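PDB 2Z6V: putative uncharacterized protein from Mycobacterium avium, which is a sulfotransferase whose substrate is not established and which probably transfers a sulfuryl group from the donor PAPS to an acceptor. Local coordinates for residues Asn26-Thr29 / Ala30-Phe34; His91-Ile94 / Gln95-Glu99; Pro209-Arg212 / Tyr213-Leu217; Tyr227-Gln230 / Lys231-Gln235. One frame throughout, in Å; residues are numbered along the deposited sequence.

Contact 1 (Asn26-Thr29 / Ala30-Phe34)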
loop_
_atom_site.group_PDB
_atom_site.type_symbol
_atom_site.label_atom_id
_atom_site.label_comp_id
_atom_site.label_asym_id
_atom_site.label_seq_id
_atom_site.Cartn_x
_atom_site.Cartn_y
_atom_site.Cartn_z
ATOM N N ASN A 26 0.231 -24.344 -17.838
ATOM C CA ASN A 26 1.613 -24.807 -17.804
ATOM C C ASN A 26 2.508 -23.962 -16.895
ATOM O O ASN A 26 3.729 -23.942 -17.063
ATOM C CB ASN A 26 2.182 -24.806 -19.226
ATOM C CG ASN A 26 1.297 -25.556 -20.215
ATOM O OD1 ASN A 26 1.519 -25.508 -21.429
ATOM N ND2 ASN A 26 0.288 -26.257 -19.697
ATOM N N ILE A 27 1.905 -23.258 -15.943
ATOM C CA ILE A 27 2.674 -22.433 -15.018
ATOM C C ILE A 27 2.933 -23.199 -13.727
ATOM O O ILE A 27 2.068 -23.296 -12.855
ATOM C CB ILE A 27 1.945 -21.112 -14.697
ATOM C CG1 ILE A 27 1.942 -20.218 -15.940
ATOM C CG2 ILE A 27 2.620 -20.414 -13.516
ATOM C CD1 ILE A 27 1.343 -18.855 -15.714
ATOM N N THR A 28 4.139 -23.740 -13.613
ATOM C CA THR A 28 4.508 -24.519 -12.444
ATOM C C THR A 28 5.584 -23.843 -11.585
ATOM O O THR A 28 5.661 -24.090 -10.380
ATOM C CB THR A 28 4.963 -25.948 -12.881
ATOM O OG1 THR A 28 5.467 -26.670 -11.752
ATOM C CG2 THR A 28 6.032 -25.869 -13.962
ATOM N N THR A 29 6.395 -22.980 -12.195
ATOM C CA THR A 29 7.449 -22.286 -11.457
ATOM C C THR A 29 7.463 -20.773 -11.664
ATOM O O THR A 29 6.751 -20.236 -12.509
ATOM C CB THR A 29 8.848 -22.800 -11.846
ATOM O OG1 THR A 29 9.153 -22.387 -13.186
ATOM C CG2 THR A 29 8.905 -24.310 -11.758
ATOM N N ALA A 30 8.297 -20.095 -10.886
ATOM C CA ALA A 30 8.436 -18.652 -10.984
ATOM C C ALA A 30 9.010 -18.287 -12.347
ATOM O O ALA A 30 8.684 -17.237 -12.906
ATOM C CB ALA A 30 9.348 -18.141 -9.885
ATOM N N ASP A 31 9.863 -19.156 -12.884
ATOM C CA ASP A 31 10.470 -18.897 -14.186
ATOM C C ASP A 31 9.442 -18.951 -15.315
ATOM O O ASP A 31 9.597 -18.270 -16.329
ATOM C CB ASP A 31 11.607 -19.888 -14.456
ATOM C CG ASP A 31 12.822 -19.648 -13.566
ATOM O OD1 ASP A 31 13.321 -18.498 -13.516
ATOM O OD2 ASP A 31 13.283 -20.614 -12.922
ATOM N N ASP A 32 8.399 -19.761 -15.141
ATOM C CA ASP A 32 7.347 -19.863 -16.149
ATOM C C ASP A 32 6.590 -18.547 -16.172
ATOM O O ASP A 32 6.227 -18.040 -17.235
ATOM C CB ASP A 32 6.372 -20.997 -15.824
ATOM C CG ASP A 32 7.003 -22.375 -15.952
ATOM O OD1 ASP A 32 7.736 -22.616 -16.942
ATOM O OD2 ASP A 32 6.750 -23.219 -15.065
ATOM N N VAL A 33 6.346 -18.005 -14.982
ATOM C CA VAL A 33 5.656 -16.734 -14.842
ATOM C C VAL A 33 6.514 -15.682 -15.546
ATOM O O VAL A 33 6.007 -14.819 -16.265
ATOM C CB VAL A 33 5.491 -16.365 -13.346
ATOM C CG1 VAL A 33 4.948 -14.950 -13.197
ATOM C CG2 VAL A 33 4.556 -17.351 -12.678
ATOM N N PHE A 34 7.824 -15.774 -15.348
ATOM C CA PHE A 34 8.733 -14.836 -15.972
ATOM C C PHE A 34 8.612 -14.908 -17.489
ATOM O O PHE A 34 8.526 -13.871 -18.155
ATOM C CB PHE A 34 10.176 -15.125 -15.567
ATOM C CG PHE A 34 11.165 -14.146 -16.129
ATOM C CD1 PHE A 34 11.559 -13.037 -15.396
ATOM C CD2 PHE A 34 11.693 -14.322 -17.405
ATOM C CE1 PHE A 34 12.468 -12.112 -15.927
ATOM C CE2 PHE A 34 12.601 -13.406 -17.947
ATOM C CZ PHE A 34 12.989 -12.300 -17.208
#

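Contact 2 (His91-Ile94 / Gln95-Glu99)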
loop_
_atom_site.group_PDB
_atom_site.type_symbol
_atom_site.label_atom_id
_atom_site.label_comp_id
_atom_site.label_asym_id
_atom_site.label_seq_id
_atom_site.Cartn_x
_atom_site.Cartn_y
_atom_site.Cartn_z
ATOM N N HIS A 91 12.684 -1.745 -16.034
ATOM C CA HIS A 91 14.095 -2.026 -16.231
ATOM C C HIS A 91 14.544 -1.649 -17.631
ATOM O O HIS A 91 15.633 -1.101 -17.816
ATOM C CB HIS A 91 14.399 -3.499 -15.974
ATOM C CG HIS A 91 15.824 -3.861 -16.243
ATOM N ND1 HIS A 91 16.240 -4.418 -17.435
ATOM C CD2 HIS A 91 16.946 -3.649 -15.515
ATOM C CE1 HIS A 91 17.556 -4.528 -17.429
ATOM N NE2 HIS A 91 18.008 -4.068 -16.277
ATOM N N ALA A 92 13.708 -1.941 -18.621
ATOM C CA ALA A 92 14.048 -1.618 -20.006
ATOM C C ALA A 92 14.152 -0.105 -20.162
ATOM O O ALA A 92 15.049 0.405 -20.843
ATOM C CB ALA A 92 12.994 -2.177 -20.961
ATOM N N TYR A 93 13.237 0.610 -19.511
ATOM C CA TYR A 93 13.225 2.060 -19.584
ATOM C C TYR A 93 14.477 2.670 -18.955
ATOM O O TYR A 93 15.129 3.531 -19.552
ATOM C CB TYR A 93 11.986 2.623 -18.886
ATOM C CG TYR A 93 11.766 4.083 -19.190
ATOM C CD1 TYR A 93 11.244 4.484 -20.421
ATOM C CD2 TYR A 93 12.124 5.069 -18.267
ATOM C CE1 TYR A 93 11.082 5.830 -20.728
ATOM C CE2 TYR A 93 11.969 6.423 -18.563
ATOM C CZ TYR A 93 11.444 6.796 -19.795
ATOM O OH TYR A 93 11.269 8.127 -20.092
ATOM N N ILE A 94 14.810 2.231 -17.747
ATOM C CA ILE A 94 15.986 2.763 -17.071
ATOM C C ILE A 94 17.247 2.540 -17.900
ATOM O O ILE A 94 18.091 3.437 -17.994
ATOM C CB ILE A 94 16.156 2.154 -15.665
ATOM C CG1 ILE A 94 15.012 2.629 -14.766
ATOM C CG2 ILE A 94 17.482 2.585 -15.064
ATOM C CD1 ILE A 94 15.055 2.061 -13.367
ATOM N N GLN A 95 17.379 1.358 -18.505
ATOM C CA GLN A 95 18.540 1.086 -19.337
ATOM C C GLN A 95 18.626 2.130 -20.455
ATOM O O GLN A 95 19.711 2.603 -20.775
ATOM C CB GLN A 95 18.473 -0.317 -19.943
ATOM C CG GLN A 95 18.643 -1.453 -18.943
ATOM C CD GLN A 95 19.814 -1.228 -17.989
ATOM O OE1 GLN A 95 19.703 -0.468 -17.021
ATOM N NE2 GLN A 95 20.946 -1.878 -18.266
ATOM N N ASP A 96 17.489 2.500 -21.040
ATOM C CA ASP A 96 17.483 3.507 -22.105
ATOM C C ASP A 96 17.577 4.934 -21.572
ATOM O O ASP A 96 17.773 5.867 -22.350
ATOM C CB ASP A 96 16.214 3.421 -22.968
ATOM C CG ASP A 96 16.172 2.184 -23.842
ATOM O OD1 ASP A 96 17.244 1.732 -24.305
ATOM O OD2 ASP A 96 15.060 1.673 -24.084
ATOM N N HIS A 97 17.429 5.111 -20.261
ATOM C CA HIS A 97 17.486 6.450 -19.663
ATOM C C HIS A 97 18.220 6.440 -18.316
ATOM O O HIS A 97 17.637 6.752 -17.269
ATOM C CB HIS A 97 16.061 6.986 -19.487
ATOM C CG HIS A 97 15.294 7.087 -20.773
ATOM N ND1 HIS A 97 15.478 8.116 -21.670
ATOM C CD2 HIS A 97 14.392 6.252 -21.340
ATOM C CE1 HIS A 97 14.725 7.911 -22.735
ATOM N NE2 HIS A 97 14.057 6.787 -22.561
ATOM N N PRO A 98 19.526 6.100 -18.336
ATOM C CA PRO A 98 20.363 6.038 -17.129
ATOM C C PRO A 98 20.299 7.317 -16.291
ATOM O O PRO A 98 20.296 7.266 -15.062
ATOM C CB PRO A 98 21.765 5.793 -17.687
ATOM C CG PRO A 98 21.522 5.159 -19.030
ATOM C CD PRO A 98 20.350 5.937 -19.551
ATOM N N GLU A 99 20.237 8.460 -16.961
ATOM C CA GLU A 99 20.193 9.744 -16.271
ATOM C C GLU A 99 19.159 9.849 -15.143
ATOM O O GLU A 99 19.395 10.560 -14.171
ATOM C CB GLU A 99 19.952 10.886 -17.266
ATOM C CG GLU A 99 18.584 10.856 -17.923
ATOM C CD GLU A 99 18.584 10.109 -19.239
ATOM O OE1 GLU A 99 19.434 9.201 -19.412
ATOM O OE2 GLU A 99 17.723 10.428 -20.097
#

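Contact 3 (Pro209-Arg212 / Tyr213-Leu217)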
loop_
_atom_site.group_PDB
_atom_site.type_symbol
_atom_site.label_atom_id
_atom_site.label_comp_id
_atom_site.label_asym_id
_atom_site.label_seq_id
_atom_site.Cartn_x
_atom_site.Cartn_y
_atom_site.Cartn_z
ATOM N N PRO A 209 -4.077 -18.539 1.417
ATOM C CA PRO A 209 -4.794 -19.162 2.532
ATOM C C PRO A 209 -4.001 -19.292 3.825
ATOM O O PRO A 209 -4.568 -19.253 4.915
ATOM C CB PRO A 209 -5.202 -20.512 1.952
ATOM C CG PRO A 209 -4.059 -20.830 1.041
ATOM C CD PRO A 209 -3.842 -19.514 0.337
ATOM N N THR A 210 -2.690 -19.449 3.706
ATOM C CA THR A 210 -1.843 -19.587 4.885
ATOM C C THR A 210 -1.076 -18.304 5.178
ATOM O O THR A 210 -1.280 -17.277 4.530
ATOM C CB THR A 210 -0.834 -20.722 4.701
ATOM O OG1 THR A 210 -0.086 -20.500 3.499
ATOM C CG2 THR A 210 -1.554 -22.063 4.618
ATOM N N ASP A 211 -0.185 -18.375 6.160
ATOM C CA ASP A 211 0.608 -17.217 6.543
ATOM C C ASP A 211 2.092 -17.460 6.294
ATOM O O ASP A 211 2.936 -16.735 6.814
ATOM C CB ASP A 211 0.367 -16.881 8.020
ATOM C CG ASP A 211 1.009 -17.883 8.961
ATOM O OD1 ASP A 211 1.125 -19.069 8.594
ATOM O OD2 ASP A 211 1.387 -17.485 10.081
ATOM N N ARG A 212 2.417 -18.479 5.503
ATOM C CA ARG A 212 3.813 -18.756 5.211
ATOM C C ARG A 212 4.464 -17.561 4.517
ATOM O O ARG A 212 5.544 -17.125 4.912
ATOM C CB ARG A 212 3.970 -19.994 4.324
ATOM C CG ARG A 212 5.428 -20.241 3.936
ATOM C CD ARG A 212 5.634 -21.472 3.056
ATOM N NE ARG A 212 4.845 -21.422 1.826
ATOM C CZ ARG A 212 5.151 -22.082 0.711
ATOM N NH1 ARG A 212 6.240 -22.840 0.664
ATOM N NH2 ARG A 212 4.360 -21.989 -0.351
ATOM N N TYR A 213 3.814 -17.030 3.485
ATOM C CA TYR A 213 4.375 -15.890 2.771
ATOM C C TYR A 213 4.585 -14.695 3.706
ATOM O O TYR A 213 5.631 -14.045 3.657
ATOM C CB TYR A 213 3.481 -15.475 1.596
ATOM C CG TYR A 213 4.002 -14.261 0.865
ATOM C CD1 TYR A 213 5.039 -14.370 -0.065
ATOM C CD2 TYR A 213 3.523 -12.988 1.169
ATOM C CE1 TYR A 213 5.593 -13.236 -0.668
ATOM C CE2 TYR A 213 4.068 -11.848 0.576
ATOM C CZ TYR A 213 5.104 -11.978 -0.336
ATOM O OH TYR A 213 5.669 -10.844 -0.878
ATOM N N ALA A 214 3.600 -14.410 4.556
ATOM C CA ALA A 214 3.705 -13.288 5.487
ATOM C C ALA A 214 4.815 -13.460 6.532
ATOM O O ALA A 214 5.448 -12.488 6.937
ATOM C CB ALA A 214 2.366 -13.060 6.188
ATOM N N ARG A 215 5.050 -14.689 6.976
ATOM C CA ARG A 215 6.080 -14.917 7.976
ATOM C C ARG A 215 7.444 -14.791 7.332
ATOM O O ARG A 215 8.407 -14.357 7.971
ATOM C CB ARG A 215 5.916 -16.294 8.627
ATOM C CG ARG A 215 4.619 -16.445 9.438
ATOM C CD ARG A 215 4.569 -17.768 10.201
ATOM N NE ARG A 215 5.334 -17.709 11.448
ATOM C CZ ARG A 215 4.845 -17.287 12.613
ATOM N NH1 ARG A 215 3.577 -16.892 12.705
ATOM N NH2 ARG A 215 5.630 -17.244 13.686
ATOM N N TRP A 216 7.520 -15.151 6.056
ATOM C CA TRP A 216 8.778 -15.071 5.332
ATOM C C TRP A 216 9.129 -13.613 5.143
ATOM O O TRP A 216 10.264 -13.190 5.378
ATOM C CB TRP A 216 8.655 -15.721 3.957
ATOM C CG TRP A 216 9.824 -15.415 3.056
ATOM C CD1 TRP A 216 11.087 -15.937 3.141
ATOM C CD2 TRP A 216 9.844 -14.492 1.953
ATOM N NE1 TRP A 216 11.890 -15.397 2.159
ATOM C CE2 TRP A 216 11.155 -14.510 1.416
ATOM C CE3 TRP A 216 8.882 -13.656 1.366
ATOM C CZ2 TRP A 216 11.530 -13.722 0.316
ATOM C CZ3 TRP A 216 9.251 -12.872 0.270
ATOM C CH2 TRP A 216 10.569 -12.913 -0.242
ATOM N N LEU A 217 8.126 -12.855 4.720
ATOM C CA LEU A 217 8.275 -11.436 4.453
ATOM C C LEU A 217 8.763 -10.654 5.660
ATOM O O LEU A 217 9.722 -9.895 5.564
ATOM C CB LEU A 217 6.943 -10.856 3.972
ATOM C CG LEU A 217 6.993 -9.413 3.467
ATOM C CD1 LEU A 217 7.848 -9.329 2.204
ATOM C CD2 LEU A 217 5.581 -8.932 3.201
#

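Contact 4 (Tyr227-Gln230 / Lys231-Gln235)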
loop_
_atom_site.group_PDB
_atom_site.type_symbol
_atom_site.label_atom_id
_atom_site.label_comp_id
_atom_site.label_asym_id
_atom_site.label_seq_id
_atom_site.Cartn_x
_atom_site.Cartn_y
_atom_site.Cartn_z
ATOM N N TYR A 227 13.006 -1.603 -1.518
ATOM C CA TYR A 227 13.059 -0.162 -1.352
ATOM C C TYR A 227 13.965 0.471 -2.388
ATOM O O TYR A 227 13.699 1.582 -2.849
ATOM C CB TYR A 227 13.483 0.216 0.072
ATOM C CG TYR A 227 12.323 0.148 1.036
ATOM C CD1 TYR A 227 11.967 -1.052 1.643
ATOM C CD2 TYR A 227 11.511 1.264 1.253
ATOM C CE1 TYR A 227 10.819 -1.145 2.438
ATOM C CE2 TYR A 227 10.366 1.185 2.042
ATOM C CZ TYR A 227 10.023 -0.022 2.627
ATOM O OH TYR A 227 8.874 -0.117 3.383
ATOM N N GLU A 228 15.018 -0.240 -2.781
ATOM C CA GLU A 228 15.927 0.289 -3.789
ATOM C C GLU A 228 15.182 0.357 -5.106
ATOM O O GLU A 228 15.415 1.256 -5.917
ATOM C CB GLU A 228 17.159 -0.598 -3.922
ATOM C CG GLU A 228 18.254 -0.270 -2.923
ATOM C CD GLU A 228 19.176 -1.442 -2.684
ATOM O OE1 GLU A 228 19.517 -2.125 -3.680
ATOM O OE2 GLU A 228 19.559 -1.674 -1.509
ATOM N N TYR A 229 14.278 -0.595 -5.315
ATOM C CA TYR A 229 13.472 -0.612 -6.524
ATOM C C TYR A 229 12.494 0.572 -6.475
ATOM O O TYR A 229 12.298 1.281 -7.468
ATOM C CB TYR A 229 12.695 -1.926 -6.631
ATOM C CG TYR A 229 11.780 -1.991 -7.838
ATOM C CD1 TYR A 229 12.288 -1.840 -9.131
ATOM C CD2 TYR A 229 10.399 -2.162 -7.687
ATOM C CE1 TYR A 229 11.448 -1.849 -10.239
ATOM C CE2 TYR A 229 9.552 -2.174 -8.791
ATOM C CZ TYR A 229 10.084 -2.013 -10.065
ATOM O OH TYR A 229 9.252 -2.009 -11.164
ATOM N N GLN A 230 11.893 0.806 -5.314
ATOM C CA GLN A 230 10.951 1.912 -5.216
ATOM C C GLN A 230 11.600 3.226 -5.621
ATOM O O GLN A 230 11.008 4.006 -6.368
ATOM C CB GLN A 230 10.380 2.046 -3.809
ATOM C CG GLN A 230 9.233 3.026 -3.764
ATOM C CD GLN A 230 8.722 3.269 -2.371
ATOM O OE1 GLN A 230 8.911 2.441 -1.476
ATOM N NE2 GLN A 230 8.048 4.400 -2.175
ATOM N N LYS A 231 12.814 3.474 -5.134
ATOM C CA LYS A 231 13.522 4.711 -5.469
ATOM C C LYS A 231 13.718 4.864 -6.982
ATOM O O LYS A 231 13.488 5.938 -7.538
ATOM C CB LYS A 231 14.870 4.764 -4.745
ATOM C CG LYS A 231 15.743 5.949 -5.143
ATOM C CD LYS A 231 16.765 6.278 -4.056
ATOM C CE LYS A 231 17.568 7.520 -4.421
ATOM N NZ LYS A 231 18.072 8.255 -3.223
ATOM N N ARG A 232 14.133 3.790 -7.648
ATOM C CA ARG A 232 14.330 3.822 -9.099
ATOM C C ARG A 232 12.993 4.110 -9.790
ATOM O O ARG A 232 12.921 4.892 -10.742
ATOM C CB ARG A 232 14.885 2.481 -9.595
ATOM C CG ARG A 232 16.355 2.239 -9.274
ATOM C CD ARG A 232 16.836 0.944 -9.904
ATOM N NE ARG A 232 17.015 -0.103 -8.904
ATOM C CZ ARG A 232 16.429 -1.289 -8.953
ATOM N NH1 ARG A 232 15.620 -1.585 -9.955
ATOM N NH2 ARG A 232 16.651 -2.175 -7.999
ATOM N N TYR A 233 11.939 3.465 -9.295
ATOM C CA TYR A 233 10.602 3.641 -9.825
ATOM C C TYR A 233 10.243 5.121 -9.722
ATOM O O TYR A 233 9.822 5.735 -10.704
ATOM C CB TYR A 233 9.611 2.831 -8.998
ATOM C CG TYR A 233 8.370 2.390 -9.728
ATOM C CD1 TYR A 233 8.283 1.100 -10.262
ATOM C CD2 TYR A 233 7.260 3.225 -9.832
ATOM C CE1 TYR A 233 7.111 0.643 -10.878
ATOM C CE2 TYR A 233 6.076 2.784 -10.445
ATOM C CZ TYR A 233 6.009 1.489 -10.963
ATOM O OH TYR A 233 4.853 1.026 -11.552
ATOM N N LEU A 234 10.406 5.690 -8.532
ATOM C CA LEU A 234 10.085 7.096 -8.330
ATOM C C LEU A 234 10.954 8.007 -9.193
ATOM O O LEU A 234 10.490 9.045 -9.668
ATOM C CB LEU A 234 10.223 7.463 -6.851
ATOM C CG LEU A 234 9.250 6.700 -5.945
ATOM C CD1 LEU A 234 9.491 7.086 -4.504
ATOM C CD2 LEU A 234 7.818 7.019 -6.343
ATOM N N GLN A 235 12.205 7.622 -9.423
ATOM C CA GLN A 235 13.079 8.444 -10.256
ATOM C C GLN A 235 12.600 8.457 -11.710
ATOM O O GLN A 235 12.816 9.430 -12.433
ATOM C CB GLN A 235 14.527 7.950 -10.165
ATOM C CG GLN A 235 15.169 8.236 -8.816
ATOM C CD GLN A 235 16.491 7.538 -8.649
ATOM O OE1 GLN A 235 16.570 6.314 -8.736
ATOM N NE2 GLN A 235 17.544 8.312 -8.405
#

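Contact 1 (Asn26-Thr29 / Ala30-Phe34)
The carboxylate oxygen D32 OD2 is gripped by two backbone N-H groups of the chain that leads into helix 30-41. T28 N donates to D32 OD2 over 3.0 Å, and T29 N donates to D32 OD2 over 2.9 Å with an N-H...O angle of 150°. Both donors meet the anti side of the oxygen, each tilted well out of the carboxylate plane and from opposite faces of it, so the two successive amides straddle OD2. D32 can reach back because CG lies anti to its carbonyl carbon and beside its backbone N (chi1 -68°), which swings the carboxylate over the incoming loop. T29 OG1 adds a weak third bond to D32 OD2, at 3.2 Å.

T29 reciprocates. Its OG1 sits between the backbone N and the carbonyl carbon (chi1 70°), turned toward the first helical amides, where it accepts weakly from D32 N at 3.4 Å and from D31 N at 3.3 Å. T29 O takes further weak bonds from D32 N and V33 N, the start of the helical backbone ladder. I27 CG2 meets V33 CG2 at 3.7 Å. This apolar pair faces inward, I27 lying on L77 of helix 70-96 and V33 on L55 and V59 of helix 50-64. The carboxylate of D31 turns instead to a salt bridge with R52. Reciprocal side-chain-to-backbone bonding between T29, at the N-cap, and D32, three residues on, is the capping box that begins helix 30-41.

Contact 2 (His91-Ile94 / Gln95-Glu99)
Q95 leans back along helix 70-96 onto H91, one turn earlier, and each part of its side chain has a separate neighbour. CB starts close to the carbonyl oxygens of H91 and A92. CG, anti to the carbonyl carbon of Q95 and next to its backbone N (chi1 -69°), then comes over a face of the H91 imidazole, 4.0 Å from the ring centroid and 28° off the ring normal, which makes a CH-pi contact. A bend at the second torsion carries the amide past the rim on the NE2 side, still nearly parallel to the imidazole (planes 18° apart): Q95 CD is 3.8 Å from H91 NE2. Q95 OE1 and NE2 approach that side of the ring without a hydrogen bond between the two side chains.

Y93 and H97 repeat the one-turn spacing with two rings. H97 CD2 stands 3.3 Å above the Y93 ring plane, offset toward its rim, while the plane tilt makes the pair oblique. Y93 also packs on I144 and P146, and I94 on V236 of helix 224-238.

The backbone bonding changes in the last turn of helix 70-96. Q95 N to H91 O (3.1 Å) and D96 N to A92 O (3.2 Å) are i to i-4 bonds, whereas H97 N is shared, bonding to I94 O at 2.9 Å and weakly to Y93 O. P98 N has no hydrogen to give to I94 O. An i to i-3 bond thus joins the i to i-4 pattern in this last helical turn, and proline follows.

Contact 3 (Pro209-Arg212 / Tyr213-Leu217)
D211 and R215 pair across the first turn of helix 212-219, an i to i+4 aspartate-arginine salt bridge that starts at the N-cap residue. Their side chains run at a slant to each other, the carboxylate and guanidinium planes 58° apart, so the groups do not face each other as a flat bidentate pair. One oxygen does the work: D211 OD2 lies at the edge of the guanidinium, near its plane, 3.5 Å from R215 NH1, a long and weak bond although straight at 167°. The D211 carboxylate gets there from the position between backbone N and carbonyl carbon (chi1 72°), while R215 reaches out through CG and CD beside it and bends at its third torsion. D211 makes no side-chain capping bond.

R212 goes the other way, with NH2 in a salt bridge to D60 of helix 50-64. Y213 is buried, its OH hydrogen-bonded to G201 N. R215 also touches W310 of helix 301-326, and the A214 side chain is about 5 Å from a bound palmitic acid. Backbone bonds set the turn itself: R215 N donates to D211 O at 2.9 Å, and W216 N donates to R212 O at 3.0 Å.

Contact 4 (Tyr227-Gln230 / Lys231-Gln235)
The Y233 ring turns an edge toward the face of the Y229 ring, offset so that its nearest atoms lie by the phenol end, CZ and OH; R232 NH1 lies at the Y229 edge. The tyrosine pair is an offset edge-to-face contact, with centroids 5.6 Å apart and planes at 77°; Y233 CD1 comes to 3.6 Å from Y229 CZ. R232 NH1 lies near the plane of the Y229 ring, 3.4 Å from CD1, and the guanidinium is inclined to that ring by 61°. The guanidinium in turn has Y229 CA over its centre, 3.8 Å above the plane. This folding back follows from R232 CG standing anti to its carbonyl carbon (chi1 -74°) and from a bend at the third torsion. A cation-pi contact from R87 adds a charge from helix 70-96 to the Y229 ring.

All of this lies on consecutive turns of helix 224-238, which packs against strand 244-248 of the parallel sheet through Q230 on L247 and L234 on W245. Q230 and L234 point the same way, side by side, with Q230 NE2 3.8 Å from L234 CD1. The buried polar ends find partners beyond the helix: Y229 OH bonds to Q197, Y233 OH to Q139 O and Q230 OE1 to H195. Within the helix, Y233 N donates to Y229 O at 2.9 Å and L234 N to Q230 O at 2.8 Å.

In the fold
Contact 4 is buried and contact 2 lies at the surface, yet they touch: I94 CD1 packs on R232 CB at 3.8 Å, joining the end of helix 70-96 to helix 224-238. Contacts 1 and 3 are partly buried and sit at helix starts. Contact 1 caps backbone amides with a carboxylate and a hydroxyl; contact 3 has no side-chain capping bond and adds a weak ion pair to its backbone bonds. Both send side chains to helix 50-64, although their nearest atoms are about 10 Å apart. Contacts 2 and 4 pair rings one turn apart; in contact 4 the tyrosine hydroxyls also find hydrogen-bond partners outside the helix, while Q230 and L234 pack on strand 244-248.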